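Local coordinates for dTDP-glucose 4,6-dehydratase (Klebsiella pneumoniae, PDB 5U4Q), which probably catalyses the NAD-dependent conversion of dTDP-glucose to dTDP-4-keto-6-deoxyglucose, as an enzyme of the epimerase/dehydratase family with a Rossmann fold, at residues V260-G264 with A303-L308. Sequence-based numbering, arbitrary orientation.
Sequences VYNIG and ADTQPL
Residues 260-264 run along strand 258-263 into Gly-264 and meet a turn and the first residues of helix 306-312, with CA atoms 6.4 Å apart for Tyr-261 and Leu-308 and 5.6 Å for Asn-262 and Thr-305. Tyr-261 (chi1 m) points CA-to-CB toward 303-308; its flat ring offers a face to Leu-308 CD1, 4.1 Å from Tyr-261 CG, and an edge to Pro-307 CB, 3.8 Å from Tyr-261 CD1. Asn-262 (m), able to donate and accept, hydrogen-bonds through ND2 to Asp-304 O (2.9 Å) and through OD1 to Tyr-133 OH. A water joins Asn-262 O (2.9 Å) to Leu-308 N (3.0 Å). Ile-263 points away overall, yet its CG1 meets CD2 of branched Leu-308 (chi1 t, chi2 p) at 3.8 Å. Nearly fully extended Gly-264 (179/-164) has N 3.9 Å from CG2 of Thr-305 (p), the N-cap residue, whose side chain makes no capping bond. Asp-304 OD1 accepts from Gln-306 N (2.8 Å), an Asx turn entering the helix. In this Rossmann fold, strand 258-263 pairs in parallel with strand 176-185, and helix 223-234 packs on Ile-263 and Leu-308.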
loop_
_atom_site.group_PDB
_atom_site.type_symbol
_atom_site.label_atom_id
_atom_site.label_comp_id
_atom_site.label_asym_id
_atom_site.label_seq_id
_atom_site.Cartn_x
_atom_site.Cartn_y
_atom_site.Cartn_z
ATOM N N VAL A 260 -6.700 -14.312 -0.075
ATOM C CA VAL A 260 -5.601 -14.102 0.873
ATOM C C VAL A 260 -5.810 -15.151 1.979
ATOM O O VAL A 260 -6.936 -15.359 2.437
ATOM C CB VAL A 260 -5.496 -12.678 1.457
ATOM C CG1 VAL A 260 -4.340 -12.618 2.445
ATOM C CG2 VAL A 260 -5.321 -11.646 0.345
ATOM N N TYR A 261 -4.733 -15.838 2.362
ATOM C CA TYR A 261 -4.752 -16.818 3.432
ATOM C C TYR A 261 -3.637 -16.586 4.447
ATOM O O TYR A 261 -2.519 -16.198 4.084
ATOM C CB TYR A 261 -4.531 -18.237 2.891
ATOM C CG TYR A 261 -5.604 -18.691 1.933
ATOM C CD1 TYR A 261 -6.860 -19.118 2.395
ATOM C CD2 TYR A 261 -5.375 -18.700 0.563
ATOM C CE1 TYR A 261 -7.843 -19.502 1.502
ATOM C CE2 TYR A 261 -6.358 -19.075 -0.336
ATOM C CZ TYR A 261 -7.592 -19.473 0.139
ATOM O OH TYR A 261 -8.546 -19.857 -0.774
ATOM N N ASN A 262 -3.936 -16.843 5.717
ATOM C CA ASN A 262 -2.865 -16.985 6.707
ATOM C C ASN A 262 -2.151 -18.313 6.468
ATOM O O ASN A 262 -2.774 -19.313 6.122
ATOM C CB ASN A 262 -3.395 -17.058 8.133
ATOM C CG ASN A 262 -3.893 -15.737 8.666
ATOM O OD1 ASN A 262 -3.438 -14.664 8.284
ATOM N ND2 ASN A 262 -4.788 -15.826 9.636
ATOM N N ILE A 263 -0.845 -18.313 6.652
ATOM C CA ILE A 263 -0.061 -19.556 6.570
ATOM C C ILE A 263 0.840 -19.597 7.812
ATOM O O ILE A 263 1.611 -18.684 8.051
ATOM C CB ILE A 263 0.696 -19.652 5.243
ATOM C CG1 ILE A 263 1.418 -20.997 5.134
ATOM C CG2 ILE A 263 1.668 -18.493 5.048
ATOM C CD1 ILE A 263 2.054 -21.213 3.785
ATOM N N GLY A 264 0.718 -20.649 8.600
ATOM C CA GLY A 264 1.461 -20.712 9.859
ATOM C C GLY A 264 1.194 -21.978 10.656
ATOM O O GLY A 264 0.633 -22.931 10.138
ATOM N N ALA A 303 -3.148 -17.307 15.520
ATOM C CA ALA A 303 -3.645 -17.094 14.162
ATOM C C ALA A 303 -4.507 -18.237 13.677
ATOM O O ALA A 303 -4.252 -19.417 13.991
ATOM C CB ALA A 303 -2.471 -16.914 13.217
ATOM N N ASP A 304 -5.527 -17.895 12.903
ATOM C CA ASP A 304 -6.456 -18.877 12.341
ATOM C C ASP A 304 -5.995 -19.323 10.940
ATOM O O ASP A 304 -5.907 -18.503 10.009
ATOM C CB ASP A 304 -7.865 -18.269 12.263
ATOM C CG ASP A 304 -8.935 -19.227 11.681
ATOM O OD1 ASP A 304 -8.647 -20.395 11.370
ATOM O OD2 ASP A 304 -10.105 -18.795 11.556
ATOM N N THR A 305 -5.728 -20.619 10.801
ATOM C CA THR A 305 -5.353 -21.182 9.503
ATOM C C THR A 305 -6.360 -22.219 8.980
ATOM O O THR A 305 -6.019 -23.029 8.089
ATOM C CB THR A 305 -3.949 -21.787 9.547
ATOM O OG1 THR A 305 -3.897 -22.798 10.552
ATOM C CG2 THR A 305 -2.930 -20.727 9.879
ATOM N N GLN A 306 -7.603 -22.181 9.472
ATOM C CA GLN A 306 -8.659 -23.079 8.951
ATOM C C GLN A 306 -8.903 -22.938 7.433
ATOM O O GLN A 306 -9.140 -23.944 6.745
ATOM C CB GLN A 306 -9.990 -22.902 9.745
ATOM C CG GLN A 306 -11.291 -23.402 9.085
ATOM C CD GLN A 306 -11.979 -22.381 8.159
ATOM O OE1 GLN A 306 -12.204 -21.233 8.533
ATOM N NE2 GLN A 306 -12.367 -22.823 6.970
ATOM N N PRO A 307 -8.871 -21.696 6.906
ATOM C CA PRO A 307 -9.154 -21.631 5.495
ATOM C C PRO A 307 -8.114 -22.402 4.655
ATOM O O PRO A 307 -8.507 -23.080 3.687
ATOM C CB PRO A 307 -9.188 -20.127 5.217
ATOM C CG PRO A 307 -9.655 -19.534 6.499
ATOM C CD PRO A 307 -9.007 -20.377 7.558
ATOM N N LEU A 308 -6.828 -22.346 5.020
ATOM C CA LEU A 308 -5.812 -23.045 4.208
ATOM C C LEU A 308 -5.914 -24.563 4.428
ATOM O O LEU A 308 -5.662 -25.346 3.496
ATOM C CB LEU A 308 -4.404 -22.485 4.443
ATOM C CG LEU A 308 -3.304 -22.806 3.413
ATOM C CD1 LEU A 308 -3.702 -22.374 2.011
ATOM C CD2 LEU A 308 -1.996 -22.135 3.797
HETATM O O HOH W 1 -5.507 -20.110 6.450
HETATM O O HOH W 2 -1.258 -24.428 11.249
#